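Local structure of intradiol ring-cleavage dioxygenase (Streptomyces sp. SirexAA-E, 4ILV) at residues V63-S68 and I119-Y124; R129-K134 and L147-E152; L165-R170 and G178-V183. The protein probably catalyses iron(III)-dependent intradiol ring cleavage of catechol-like aromatics by dioxygen, in a secreted enzyme whose dioxygenase domain is fused to a carbohydrate-binding module. All blocks are in the same frame, centred on the assembly; numbering follows the deposited sequence.

Interaction 1: V63-S68 and I119-Y124; sequences VPLTVS and IVPGLY. With FE (Fe (III) ion), chain C.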
ATOM      1  N   VAL A  63       0.848 -15.864   0.587  1.00 24.81           N
ATOM      2  CA  VAL A  63       2.111 -15.642   1.266  1.00 25.08           C
ATOM      3  C   VAL A  63       1.992 -14.441   2.206  1.00 18.21           C
ATOM      4  O   VAL A  63       1.730 -13.321   1.755  1.00 23.20           O
ATOM      5  CB  VAL A  63       3.240 -15.401   0.243  1.00 27.16           C
ATOM      6  CG1 VAL A  63       4.546 -15.114   0.961  1.00 22.56           C
ATOM      7  CG2 VAL A  63       3.380 -16.631  -0.707  1.00 26.01           C
ATOM      8  N   PRO A  64       2.153 -14.673   3.524  1.00 19.59           N
ATOM      9  CA  PRO A  64       2.026 -13.575   4.493  1.00 19.71           C
ATOM     10  C   PRO A  64       2.944 -12.417   4.126  1.00 20.95           C
ATOM     11  O   PRO A  64       4.089 -12.638   3.724  1.00 25.73           O
ATOM     12  CB  PRO A  64       2.491 -14.206   5.813  1.00 23.36           C
ATOM     13  CG  PRO A  64       2.188 -15.672   5.645  1.00 31.31           C
ATOM     14  CD  PRO A  64       2.411 -15.969   4.180  1.00 22.89           C
ATOM     15  N   LEU A  65       2.433 -11.204   4.270  1.00 19.86           N
ATOM     16  CA  LEU A  65       3.179 -10.002   3.988  1.00 22.78           C
ATOM     17  C   LEU A  65       2.760  -8.958   5.005  1.00 23.81           C
ATOM     18  O   LEU A  65       1.571  -8.673   5.144  1.00 19.42           O
ATOM     19  CB  LEU A  65       2.858  -9.485   2.580  1.00 22.73           C
ATOM     20  CG  LEU A  65       3.428  -8.095   2.227  1.00 18.16           C
ATOM     21  CD1 LEU A  65       4.952  -8.180   2.200  1.00 15.06           C
ATOM     22  CD2 LEU A  65       2.878  -7.605   0.883  1.00 19.23           C
ATOM     23  N   THR A  66       3.726  -8.416   5.743  1.00 20.62           N
ATOM     24  CA  THR A  66       3.481  -7.199   6.524  1.00 17.53           C
ATOM     25  C   THR A  66       4.278  -6.061   5.887  1.00 22.73           C
ATOM     26  O   THR A  66       5.472  -6.200   5.619  1.00 23.67           O
ATOM     27  CB  THR A  66       3.882  -7.345   7.997  1.00 21.86           C
ATOM     28  OG1 THR A  66       3.001  -8.267   8.642  1.00 28.37           O
ATOM     29  CG2 THR A  66       3.783  -5.991   8.721  1.00 22.94           C
ATOM     30  N   VAL A  67       3.596  -4.963   5.594  1.00 22.38           N
ATOM     31  CA  VAL A  67       4.236  -3.769   5.065  1.00 21.72           C
ATOM     32  C   VAL A  67       4.206  -2.689   6.159  1.00 25.20           C
ATOM     33  O   VAL A  67       3.156  -2.427   6.760  1.00 18.86           O
ATOM     34  CB  VAL A  67       3.514  -3.260   3.799  1.00 22.26           C
ATOM     35  CG1 VAL A  67       4.200  -2.004   3.230  1.00 19.40           C
ATOM     36  CG2 VAL A  67       3.429  -4.382   2.743  1.00 19.51           C
ATOM     37  N   SER A  68       5.348  -2.058   6.415  1.00 18.98           N
ATOM     38  CA  SER A  68       5.392  -0.999   7.427  1.00 19.07           C
ATOM     39  C   SER A  68       6.342   0.146   7.043  1.00 22.34           C
ATOM     40  O   SER A  68       7.167   0.008   6.144  1.00 23.41           O
ATOM     41  CB  SER A  68       5.786  -1.574   8.785  1.00 19.12           C
ATOM     42  OG  SER A  68       7.134  -2.019   8.763  1.00 25.66           O
ATOM     43  N   ILE A 119      -1.518 -10.332   2.537  1.00 22.00           N
ATOM     44  CA  ILE A 119      -0.751 -11.374   1.840  1.00 17.79           C
ATOM     45  C   ILE A 119      -0.220 -10.777   0.548  1.00 21.72           C
ATOM     46  O   ILE A 119      -0.681  -9.724   0.123  1.00 21.58           O
ATOM     47  CB  ILE A 119      -1.564 -12.707   1.572  1.00 21.43           C
ATOM     48  CG1 ILE A 119      -2.969 -12.424   1.052  1.00 23.44           C
ATOM     49  CG2 ILE A 119      -1.707 -13.507   2.866  1.00 21.05           C
ATOM     50  CD1 ILE A 119      -3.047 -12.004  -0.410  1.00 25.63           C
ATOM     51  N   VAL A 120       0.745 -11.436  -0.071  1.00 20.74           N
ATOM     52  CA  VAL A 120       1.313 -10.912  -1.303  1.00 25.70           C
ATOM     53  C   VAL A 120       0.212 -10.949  -2.354  1.00 26.80           C
ATOM     54  O   VAL A 120      -0.360 -12.008  -2.596  1.00 24.31           O
ATOM     55  CB  VAL A 120       2.514 -11.766  -1.743  1.00 26.61           C
ATOM     56  CG1 VAL A 120       3.064 -11.293  -3.075  1.00 24.91           C
ATOM     57  CG2 VAL A 120       3.619 -11.730  -0.661  1.00 20.65           C
ATOM     58  N   PRO A 121      -0.126  -9.790  -2.952  1.00 20.71           N
ATOM     59  CA  PRO A 121      -1.200  -9.832  -3.956  1.00 24.68           C
ATOM     60  C   PRO A 121      -0.808 -10.659  -5.179  1.00 23.21           C
ATOM     61  O   PRO A 121       0.358 -10.681  -5.580  1.00 23.56           O
ATOM     62  CB  PRO A 121      -1.395  -8.369  -4.344  1.00 23.26           C
ATOM     63  CG  PRO A 121      -0.054  -7.689  -3.997  1.00 25.01           C
ATOM     64  CD  PRO A 121       0.444  -8.441  -2.781  1.00 23.23           C
ATOM     65  N   GLY A 122      -1.788 -11.340  -5.758  1.00 21.26           N
ATOM     66  CA  GLY A 122      -1.557 -12.135  -6.945  1.00 21.19           C
ATOM     67  C   GLY A 122      -1.534 -11.291  -8.211  1.00 27.15           C
ATOM     68  O   GLY A 122      -2.042 -10.163  -8.242  1.00 23.04           O
ATOM     69  N   LEU A 123      -0.924 -11.840  -9.259  1.00 27.59           N
ATOM     70  CA  LEU A 123      -0.912 -11.194 -10.566  1.00 27.47           C
ATOM     71  C   LEU A 123      -2.249 -11.344 -11.304  1.00 30.59           C
ATOM     72  O   LEU A 123      -2.929 -12.377 -11.185  1.00 25.45           O
ATOM     73  CB  LEU A 123       0.185 -11.793 -11.433  1.00 24.56           C
ATOM     74  CG  LEU A 123       1.632 -11.562 -11.025  1.00 25.99           C
ATOM     75  CD1 LEU A 123       2.522 -12.217 -12.074  1.00 27.55           C
ATOM     76  CD2 LEU A 123       1.921 -10.080 -10.911  1.00 24.66           C
ATOM     77  N   TYR A 124      -2.580 -10.330 -12.100  1.00 29.02           N
ATOM     78  CA  TYR A 124      -3.757 -10.353 -12.958  1.00 34.82           C
ATOM     79  C   TYR A 124      -3.406  -9.737 -14.322  1.00 31.89           C
ATOM     80  O   TYR A 124      -2.294  -9.232 -14.483  1.00 29.68           O
ATOM     81  CB  TYR A 124      -4.951  -9.684 -12.256  1.00 29.83           C
ATOM     82  CG  TYR A 124      -4.819  -8.213 -11.922  1.00 30.78           C
ATOM     83  CD1 TYR A 124      -5.133  -7.234 -12.862  1.00 31.89           C
ATOM     84  CD2 TYR A 124      -4.445  -7.804 -10.652  1.00 28.15           C
ATOM     85  CE1 TYR A 124      -5.049  -5.890 -12.554  1.00 30.14           C
ATOM     86  CE2 TYR A 124      -4.350  -6.446 -10.330  1.00 29.35           C
ATOM     87  CZ  TYR A 124      -4.660  -5.498 -11.287  1.00 30.52           C
ATOM     88  OH  TYR A 124      -4.577  -4.156 -10.989  1.00 33.73           O
TER
HETATM   89 FE    FE C 301      -4.772  -2.931  -9.352  1.00 29.77          FE
HETATM   90  O   HOH W   1       0.185 -14.614  -1.901  1.00 24.32           O
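A single backbone carbonyl, V63 O, takes both a hydrogen bond and a CA-H...O contact where strand 113-119 gives way to the loop that carries an iron ligand. V120 N donates to V63 O over 2.8 Å, with an N-H...O angle of 151° and the donor in the carbonyl plane. The same oxygen receives the CA-H...O contact from I119 CA at 3.2 Å. A water closes the other edge of this small ring, accepting from V63 N at 2.9 Å and donating to V120 O at 2.8 Å. P64 and I119 form an antiparallel non-hydrogen-bonded pair here, and their side chains diverge.

The apolar part is carried by three side chains. V63 and V120 lie side by side and point the same way, each with CG1 anti to its backbone N, so that V120 CG2 rests 3.8 Å from V63 CB. L65 also reaches that methyl, its CB 4.0 Å from V120 CG2. I119 adopts the crowded rotamer, CG1 between the backbone N and the carbonyl carbon (chi1 45°); its CG2, anti to the carbonyl carbon, stays close to V63 O while the rest of the chain leads off toward F102. L65 and P121 both reach I131 of the opposing sheet, which places the contact at the margin of the sandwich interior.

Past P121 the extended loop leaves strand 64-72 and ends in Y124, whose OH binds the iron in the plane of its ring. Y95, H130 and H132 are the other protein ligands. As in related intradiol dioxygenases, Y124 is probably bound as a phenolate, its negative charge favouring the ferric state.

Interaction 2: R129-K134 and L147-E152; sequences RHIHVK and LYFPGE. With FE (Fe (III) ion), chain C.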
ATOM      1  N   ARG A 129       2.906  -6.800 -10.070  1.00 25.50           N
ATOM      2  CA  ARG A 129       2.359  -6.930  -8.728  1.00 22.42           C
ATOM      3  C   ARG A 129       2.336  -5.571  -7.992  1.00 29.13           C
ATOM      4  O   ARG A 129       3.321  -4.822  -8.029  1.00 22.47           O
ATOM      5  CB  ARG A 129       3.198  -7.942  -7.956  1.00 25.53           C
ATOM      6  CG  ARG A 129       2.449  -8.595  -6.833  1.00 33.65           C
ATOM      7  CD  ARG A 129       3.313  -9.599  -6.108  1.00 29.30           C
ATOM      8  NE  ARG A 129       3.987 -10.513  -7.022  1.00 25.60           N
ATOM      9  CZ  ARG A 129       3.474 -11.639  -7.504  1.00 31.40           C
ATOM     10  NH1 ARG A 129       2.239 -12.030  -7.178  1.00 30.78           N
ATOM     11  NH2 ARG A 129       4.214 -12.375  -8.320  1.00 27.19           N
ATOM     12  N   HIS A 130       1.237  -5.258  -7.305  1.00 26.92           N
ATOM     13  CA  HIS A 130       1.115  -3.958  -6.635  1.00 25.31           C
ATOM     14  C   HIS A 130       0.074  -3.938  -5.525  1.00 22.89           C
ATOM     15  O   HIS A 130      -0.857  -4.724  -5.518  1.00 21.49           O
ATOM     16  CB  HIS A 130       0.741  -2.867  -7.651  1.00 25.54           C
ATOM     17  CG  HIS A 130      -0.571  -3.119  -8.339  1.00 24.84           C
ATOM     18  ND1 HIS A 130      -0.712  -4.052  -9.344  1.00 27.89           N
ATOM     19  CD2 HIS A 130      -1.804  -2.589  -8.140  1.00 27.60           C
ATOM     20  CE1 HIS A 130      -1.975  -4.080  -9.742  1.00 30.47           C
ATOM     21  NE2 HIS A 130      -2.658  -3.202  -9.029  1.00 29.90           N
ATOM     22  N   ILE A 131       0.222  -2.982  -4.617  1.00 22.58           N
ATOM     23  CA  ILE A 131      -0.794  -2.680  -3.619  1.00 21.94           C
ATOM     24  C   ILE A 131      -1.224  -1.229  -3.812  1.00 27.04           C
ATOM     25  O   ILE A 131      -0.373  -0.342  -3.926  1.00 25.89           O
ATOM     26  CB  ILE A 131      -0.222  -2.845  -2.200  1.00 20.10           C
ATOM     27  CG1 ILE A 131       0.040  -4.321  -1.906  1.00 20.98           C
ATOM     28  CG2 ILE A 131      -1.175  -2.264  -1.164  1.00 18.05           C
ATOM     29  CD1 ILE A 131       0.779  -4.539  -0.573  1.00 25.18           C
ATOM     30  N   HIS A 132      -2.531  -0.971  -3.851  1.00 21.46           N
ATOM     31  CA  HIS A 132      -2.998   0.398  -4.025  1.00 22.16           C
ATOM     32  C   HIS A 132      -3.078   1.133  -2.690  1.00 24.07           C
ATOM     33  O   HIS A 132      -3.387   0.531  -1.672  1.00 23.66           O
ATOM     34  CB  HIS A 132      -4.381   0.421  -4.657  1.00 23.83           C
ATOM     35  CG  HIS A 132      -4.421  -0.054  -6.075  1.00 29.01           C
ATOM     36  ND1 HIS A 132      -4.228   0.790  -7.145  1.00 27.68           N
ATOM     37  CD2 HIS A 132      -4.674  -1.280  -6.599  1.00 22.80           C
ATOM     38  CE1 HIS A 132      -4.339   0.102  -8.270  1.00 26.75           C
ATOM     39  NE2 HIS A 132      -4.596  -1.156  -7.965  1.00 25.43           N
ATOM     40  N   VAL A 133      -2.829   2.438  -2.703  1.00 20.22           N
ATOM     41  CA  VAL A 133      -2.960   3.234  -1.488  1.00 20.72           C
ATOM     42  C   VAL A 133      -3.360   4.684  -1.779  1.00 27.12           C
ATOM     43  O   VAL A 133      -2.863   5.317  -2.725  1.00 32.03           O
ATOM     44  CB  VAL A 133      -1.665   3.177  -0.619  1.00 22.66           C
ATOM     45  CG1 VAL A 133      -0.456   3.759  -1.383  1.00 21.00           C
ATOM     46  CG2 VAL A 133      -1.862   3.910   0.726  1.00 27.54           C
ATOM     47  N   LYS A 134      -4.283   5.200  -0.973  1.00 25.52           N
ATOM     48  CA  LYS A 134      -4.573   6.632  -0.953  1.00 24.80           C
ATOM     49  C   LYS A 134      -4.107   7.202   0.385  1.00 28.24           C
ATOM     50  O   LYS A 134      -4.454   6.661   1.431  1.00 32.09           O
ATOM     51  CB  LYS A 134      -6.070   6.891  -1.122  1.00 26.81           C
ATOM     52  CG  LYS A 134      -6.569   6.682  -2.533  1.00 30.88           C
ATOM     53  CD  LYS A 134      -8.072   6.787  -2.592  1.00 30.92           C
ATOM     54  CE  LYS A 134      -8.570   6.572  -4.003  1.00 32.40           C
ATOM     55  NZ  LYS A 134      -8.356   7.792  -4.829  1.00 29.35           N
ATOM     56  N   LEU A 147       2.151   0.789  -4.584  1.00 23.77           N
ATOM     57  CA  LEU A 147       3.438   0.260  -4.145  1.00 19.85           C
ATOM     58  C   LEU A 147       3.825  -0.971  -4.953  1.00 24.91           C
ATOM     59  O   LEU A 147       2.981  -1.832  -5.218  1.00 27.47           O
ATOM     60  CB  LEU A 147       3.391  -0.093  -2.660  1.00 23.85           C
ATOM     61  CG  LEU A 147       2.889   1.021  -1.737  1.00 26.81           C
ATOM     62  CD1 LEU A 147       2.876   0.540  -0.293  1.00 28.89           C
ATOM     63  CD2 LEU A 147       3.714   2.309  -1.881  1.00 29.32           C
ATOM     64  N   TYR A 148       5.101  -1.064  -5.324  1.00 23.71           N
ATOM     65  CA  TYR A 148       5.586  -2.177  -6.147  1.00 29.05           C
ATOM     66  C   TYR A 148       6.573  -3.053  -5.392  1.00 28.60           C
ATOM     67  O   TYR A 148       7.062  -2.675  -4.326  1.00 28.06           O
ATOM     68  CB  TYR A 148       6.221  -1.672  -7.447  1.00 28.90           C
ATOM     69  CG  TYR A 148       5.233  -0.966  -8.348  1.00 30.41           C
ATOM     70  CD1 TYR A 148       4.323  -1.687  -9.102  1.00 30.65           C
ATOM     71  CD2 TYR A 148       5.207   0.420  -8.436  1.00 27.59           C
ATOM     72  CE1 TYR A 148       3.415  -1.057  -9.928  1.00 26.01           C
ATOM     73  CE2 TYR A 148       4.295   1.063  -9.260  1.00 31.88           C
ATOM     74  CZ  TYR A 148       3.397   0.309 -10.000  1.00 33.67           C
ATOM     75  OH  TYR A 148       2.482   0.917 -10.827  1.00 33.10           O
ATOM     76  N   PHE A 149       6.854  -4.220  -5.971  1.00 24.84           N
ATOM     77  CA  PHE A 149       7.684  -5.251  -5.367  1.00 19.63           C
ATOM     78  C   PHE A 149       8.987  -5.394  -6.121  1.00 25.46           C
ATOM     79  O   PHE A 149       8.991  -5.367  -7.351  1.00 30.87           O
ATOM     80  CB  PHE A 149       6.940  -6.603  -5.394  1.00 20.87           C
ATOM     81  CG  PHE A 149       5.757  -6.640  -4.481  1.00 21.33           C
ATOM     82  CD1 PHE A 149       5.815  -7.320  -3.279  1.00 26.45           C
ATOM     83  CD2 PHE A 149       4.598  -5.952  -4.803  1.00 19.73           C
ATOM     84  CE1 PHE A 149       4.728  -7.330  -2.414  1.00 20.16           C
ATOM     85  CE2 PHE A 149       3.500  -5.965  -3.950  1.00 23.49           C
ATOM     86  CZ  PHE A 149       3.570  -6.654  -2.749  1.00 22.91           C
ATOM     87  N   PRO A 150      10.099  -5.576  -5.385  1.00 27.69           N
ATOM     88  CA  PRO A 150      11.413  -5.704  -6.012  1.00 34.28           C
ATOM     89  C   PRO A 150      11.551  -7.034  -6.735  1.00 34.04           C
ATOM     90  O   PRO A 150      11.088  -8.058  -6.237  1.00 37.08           O
ATOM     91  CB  PRO A 150      12.374  -5.656  -4.816  1.00 39.00           C
ATOM     92  CG  PRO A 150      11.579  -6.210  -3.682  1.00 34.48           C
ATOM     93  CD  PRO A 150      10.171  -5.709  -3.919  1.00 32.33           C
ATOM     94  N   GLY A 151      12.189  -7.006  -7.898  1.00 32.22           N
ATOM     95  CA  GLY A 151      12.592  -8.217  -8.589  1.00 34.74           C
ATOM     96  C   GLY A 151      11.500  -8.917  -9.373  1.00 35.53           C
ATOM     97  O   GLY A 151      11.695 -10.033  -9.844  1.00 36.80           O
ATOM     98  N   GLU A 152      10.355  -8.264  -9.526  1.00 29.45           N
ATOM     99  CA  GLU A 152       9.255  -8.833 -10.300  1.00 28.85           C
ATOM    100  C   GLU A 152       9.486  -8.703 -11.798  1.00 29.37           C
ATOM    101  O   GLU A 152       9.674  -7.594 -12.293  1.00 29.73           O
ATOM    102  CB  GLU A 152       7.958  -8.127  -9.947  1.00 24.10           C
ATOM    103  CG  GLU A 152       7.446  -8.440  -8.576  1.00 23.62           C
ATOM    104  CD  GLU A 152       6.860  -9.835  -8.474  1.00 33.38           C
ATOM    105  OE1 GLU A 152       6.682 -10.292  -7.338  1.00 33.55           O
ATOM    106  OE2 GLU A 152       6.559 -10.465  -9.521  1.00 33.35           O
TER
HETATM  107 FE    FE C 301      -4.772  -2.931  -9.352  1.00 29.77          FE
HETATM  108  O   HOH W   2       5.792  -4.969  -8.532  1.00 31.82           O
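The side chain of R129 lies between a ring face and a carboxylate. Its CD sits over the centre of the F149 ring, 4.1 Å from the centroid and 11° off the normal, while the guanidinium stands nearly upright on that ring, the two planes 86° apart. CG is anti to the backbone N, and a bend at chi3 turns the head toward E152. The grip is side-on: NE donates to E152 OE1 at 2.7 Å, and NH2 makes a longer bond to OE2 at 3.3 Å. Both oxygens are met from above the carboxylate plane. NH1 bonds to P121 O. An alanine in place of R129 would probably leave E152 without this salt bridge, strip the cover from one face of F149 and loosen the turn from F149 to E152, a type II beta turn.

On the backbone, I131 and L147 form an antiparallel hydrogen-bonded pair, with L147 N to I131 O at 2.8 Å. A water bridges R129 O and F149 N beyond the regular pairing. H130 and H132 point away from the face carrying I131 and L147, and both bind the iron through NE2. H130 ND1 bonds to T128 O, which would fix the rotation of its ring and perhaps strengthen it as a ligand.

The two segments belong to the hairpin of strands 130-136 and 143-148. Strand 83-87 flanks the first of these, stacking W87 on H132, while I131 and V133 touch F86, and L147 meets F180 of strand 175-183 across the sandwich.

Interaction 3: L165-R170 and G178-V183; sequences LLMNVR and GTFDFV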
ATOM      1  N   LEU A 165       8.472   3.916  -6.503  1.00 34.39           N
ATOM      2  CA  LEU A 165       7.396   3.378  -5.680  1.00 31.02           C
ATOM      3  C   LEU A 165       7.675   1.936  -5.245  1.00 33.47           C
ATOM      4  O   LEU A 165       6.768   1.232  -4.766  1.00 26.44           O
ATOM      5  CB  LEU A 165       6.068   3.476  -6.429  1.00 31.75           C
ATOM      6  CG  LEU A 165       5.632   4.917  -6.721  1.00 33.45           C
ATOM      7  CD1 LEU A 165       4.540   4.954  -7.770  1.00 36.13           C
ATOM      8  CD2 LEU A 165       5.166   5.615  -5.460  1.00 29.31           C
ATOM      9  N   LEU A 166       8.930   1.503  -5.390  1.00 29.00           N
ATOM     10  CA  LEU A 166       9.342   0.178  -4.910  1.00 31.01           C
ATOM     11  C   LEU A 166       9.430   0.143  -3.393  1.00 27.20           C
ATOM     12  O   LEU A 166       9.975   1.053  -2.772  1.00 24.28           O
ATOM     13  CB  LEU A 166      10.699  -0.214  -5.493  1.00 32.44           C
ATOM     14  CG  LEU A 166      10.747  -0.890  -6.868  1.00 37.36           C
ATOM     15  CD1 LEU A 166      12.192  -0.948  -7.379  1.00 34.89           C
ATOM     16  CD2 LEU A 166      10.138  -2.288  -6.839  1.00 28.68           C
ATOM     17  N   MET A 167       8.856  -0.884  -2.798  1.00 24.53           N
ATOM     18  CA  MET A 167       9.113  -1.238  -1.406  1.00 26.53           C
ATOM     19  C   MET A 167      10.447  -1.963  -1.334  1.00 27.80           C
ATOM     20  O   MET A 167      10.893  -2.538  -2.326  1.00 28.86           O
ATOM     21  CB  MET A 167       8.040  -2.217  -0.908  1.00 26.97           C
ATOM     22  CG  MET A 167       6.632  -1.640  -0.859  1.00 29.42           C
ATOM     23  SD  MET A 167       5.429  -2.845  -0.266  1.00 28.76           S
ATOM     24  CE  MET A 167       5.268  -3.888  -1.714  1.00 24.48           C
ATOM     25  N   ASN A 168      11.083  -1.948  -0.167  1.00 26.66           N
ATOM     26  CA  ASN A 168      12.081  -2.964   0.144  1.00 28.58           C
ATOM     27  C   ASN A 168      11.313  -4.165   0.677  1.00 25.59           C
ATOM     28  O   ASN A 168      10.374  -4.004   1.431  1.00 25.43           O
ATOM     29  CB  ASN A 168      13.071  -2.498   1.202  1.00 26.98           C
ATOM     30  CG  ASN A 168      14.138  -1.562   0.646  1.00 35.40           C
ATOM     31  OD1 ASN A 168      14.195  -1.291  -0.554  1.00 31.28           O
ATOM     32  ND2 ASN A 168      15.003  -1.077   1.527  1.00 35.98           N
ATOM     33  N   VAL A 169      11.701  -5.365   0.278  1.00 26.31           N
ATOM     34  CA  VAL A 169      11.013  -6.570   0.731  1.00 26.77           C
ATOM     35  C   VAL A 169      12.023  -7.649   1.046  1.00 27.70           C
ATOM     36  O   VAL A 169      12.881  -7.954   0.222  1.00 35.26           O
ATOM     37  CB  VAL A 169      10.038  -7.113  -0.336  1.00 31.35           C
ATOM     38  CG1 VAL A 169       9.421  -8.468   0.117  1.00 26.09           C
ATOM     39  CG2 VAL A 169       8.954  -6.093  -0.630  1.00 24.48           C
ATOM     40  N   ARG A 170      11.936  -8.218   2.241  1.00 28.06           N
ATOM     41  CA  ARG A 170      12.840  -9.300   2.601  1.00 30.31           C
ATOM     42  C   ARG A 170      12.053 -10.457   3.194  1.00 29.79           C
ATOM     43  O   ARG A 170      10.923 -10.285   3.649  1.00 28.79           O
ATOM     44  CB  ARG A 170      13.904  -8.818   3.586  1.00 31.67           C
ATOM     45  CG  ARG A 170      13.352  -8.419   4.939  1.00 32.87           C
ATOM     46  CD  ARG A 170      14.452  -7.809   5.816  1.00 33.37           C
ATOM     47  NE  ARG A 170      14.021  -7.709   7.209  1.00 31.10           N
ATOM     48  CZ  ARG A 170      14.788  -7.290   8.212  1.00 42.68           C
ATOM     49  NH1 ARG A 170      16.055  -6.909   7.994  1.00 34.43           N
ATOM     50  NH2 ARG A 170      14.281  -7.253   9.438  1.00 32.09           N
ATOM     51  N   GLY A 178       7.654  -6.023   4.094  1.00 25.88           N
ATOM     52  CA  GLY A 178       7.827  -4.861   3.241  1.00 25.86           C
ATOM     53  C   GLY A 178       8.107  -3.586   4.026  1.00 27.80           C
ATOM     54  O   GLY A 178       7.556  -3.379   5.113  1.00 29.14           O
ATOM     55  N   THR A 179       8.956  -2.732   3.450  1.00 27.32           N
ATOM     56  CA  THR A 179       9.360  -1.454   4.032  1.00 28.13           C
ATOM     57  C   THR A 179       9.189  -0.342   2.997  1.00 29.43           C
ATOM     58  O   THR A 179       9.724  -0.426   1.879  1.00 26.88           O
ATOM     59  CB  THR A 179      10.849  -1.484   4.441  1.00 29.73           C
ATOM     60  OG1 THR A 179      11.022  -2.305   5.602  1.00 37.26           O
ATOM     61  CG2 THR A 179      11.348  -0.098   4.741  1.00 29.97           C
ATOM     62  N   PHE A 180       8.443   0.694   3.368  1.00 27.31           N
ATOM     63  CA  PHE A 180       8.213   1.833   2.487  1.00 33.23           C
ATOM     64  C   PHE A 180       7.858   3.066   3.298  1.00 34.12           C
ATOM     65  O   PHE A 180       7.022   2.998   4.195  1.00 29.71           O
ATOM     66  CB  PHE A 180       7.095   1.547   1.467  1.00 26.74           C
ATOM     67  CG  PHE A 180       6.923   2.646   0.437  1.00 31.49           C
ATOM     68  CD1 PHE A 180       7.697   2.662  -0.719  1.00 28.52           C
ATOM     69  CD2 PHE A 180       5.999   3.669   0.636  1.00 26.91           C
ATOM     70  CE1 PHE A 180       7.549   3.678  -1.659  1.00 36.52           C
ATOM     71  CE2 PHE A 180       5.836   4.687  -0.304  1.00 29.83           C
ATOM     72  CZ  PHE A 180       6.614   4.696  -1.447  1.00 35.10           C
ATOM     73  N   ASP A 181       8.504   4.188   2.989  1.00 25.55           N
ATOM     74  CA  ASP A 181       8.171   5.457   3.613  1.00 25.87           C
ATOM     75  C   ASP A 181       7.502   6.411   2.625  1.00 26.00           C
ATOM     76  O   ASP A 181       7.968   6.573   1.493  1.00 29.85           O
ATOM     77  CB  ASP A 181       9.441   6.121   4.192  1.00 26.42           C
ATOM     78  CG  ASP A 181       9.978   5.394   5.422  1.00 30.58           C
ATOM     79  OD1 ASP A 181       9.229   4.595   6.042  1.00 26.17           O
ATOM     80  OD2 ASP A 181      11.158   5.614   5.778  1.00 28.28           O
ATOM     81  N   PHE A 182       6.434   7.073   3.065  1.00 27.80           N
ATOM     82  CA  PHE A 182       5.785   8.092   2.247  1.00 29.50           C
ATOM     83  C   PHE A 182       6.382   9.456   2.586  1.00 34.93           C
ATOM     84  O   PHE A 182       6.727   9.723   3.741  1.00 27.25           O
ATOM     85  CB  PHE A 182       4.281   8.158   2.517  1.00 27.83           C
ATOM     86  CG  PHE A 182       3.531   6.894   2.168  1.00 28.14           C
ATOM     87  CD1 PHE A 182       3.532   5.807   3.027  1.00 27.34           C
ATOM     88  CD2 PHE A 182       2.795   6.814   0.995  1.00 29.80           C
ATOM     89  CE1 PHE A 182       2.820   4.650   2.710  1.00 27.91           C
ATOM     90  CE2 PHE A 182       2.079   5.654   0.674  1.00 30.69           C
ATOM     91  CZ  PHE A 182       2.099   4.577   1.529  1.00 29.60           C
ATOM     92  N   VAL A 183       6.498  10.312   1.577  1.00 31.05           N
ATOM     93  CA  VAL A 183       6.812  11.719   1.801  1.00 29.10           C
ATOM     94  C   VAL A 183       5.719  12.529   1.108  1.00 31.97           C
ATOM     95  O   VAL A 183       5.561  12.447  -0.108  1.00 36.61           O
ATOM     96  CB  VAL A 183       8.182  12.079   1.235  1.00 33.35           C
ATOM     97  CG1 VAL A 183       8.466  13.573   1.432  1.00 32.79           C
ATOM     98  CG2 VAL A 183       9.246  11.259   1.921  1.00 38.54           C
TER
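The hairpin of strands 168-172 and 175-183 forms one border of the mixed sheet, and this contact lies at its open end. N168 and T179 make the antiparallel hydrogen-bonded pair: T179 N donates to N168 O at 2.8 Å, and N168 N returns a bond to T179 O at 2.9 Å. Their side chains run alongside each other on the exposed face, CB to CB 4.1 Å.

V169 faces G178, on the side where M167 also packs; a beta carbon on G178 would crowd M167 SD. In the beta sandwich of this dioxygenase domain that side looks inward, and F180 is one link to the second sheet, touching L147 of strand 143-148. F180 has CG anti to its backbone N (chi1 -174°), which carries the ring against the segment ahead of strand 168-172.

There L166 O lies at the edge of the ring, near its plane, 3.5 Å from F180 CD1. The M167 side chain crosses that of F180 at about a right angle, CG 4.0 Å from F180 CB. L165 CD2 reaches F180 CZ more loosely, at 4.4 Å, while F180 CE2 sits over the centre of one face of the F182 ring.

In the fold
From the N terminus, strand 64-72 comes first, and interaction 1 brings the chain back beside its start at I119, 55 residues after P64, closing the longest loop of the three. Interaction 2 then closes the short hairpin of strands 130-136 and 143-148, and interaction 3 the last hairpin, 168-172 with 175-183. The three follow in series, neither nested nor crossed. Interactions 1 and 2 meet at the iron and where P121 O accepts from R129 NH1. Interactions 1 and 3 share the mixed sheet, G178 pairing with T66 and S68. Interaction 3 joins interaction 2 through backbone hydrogen bonds of Y148 with L165 and M167, tying the two sheets at one margin.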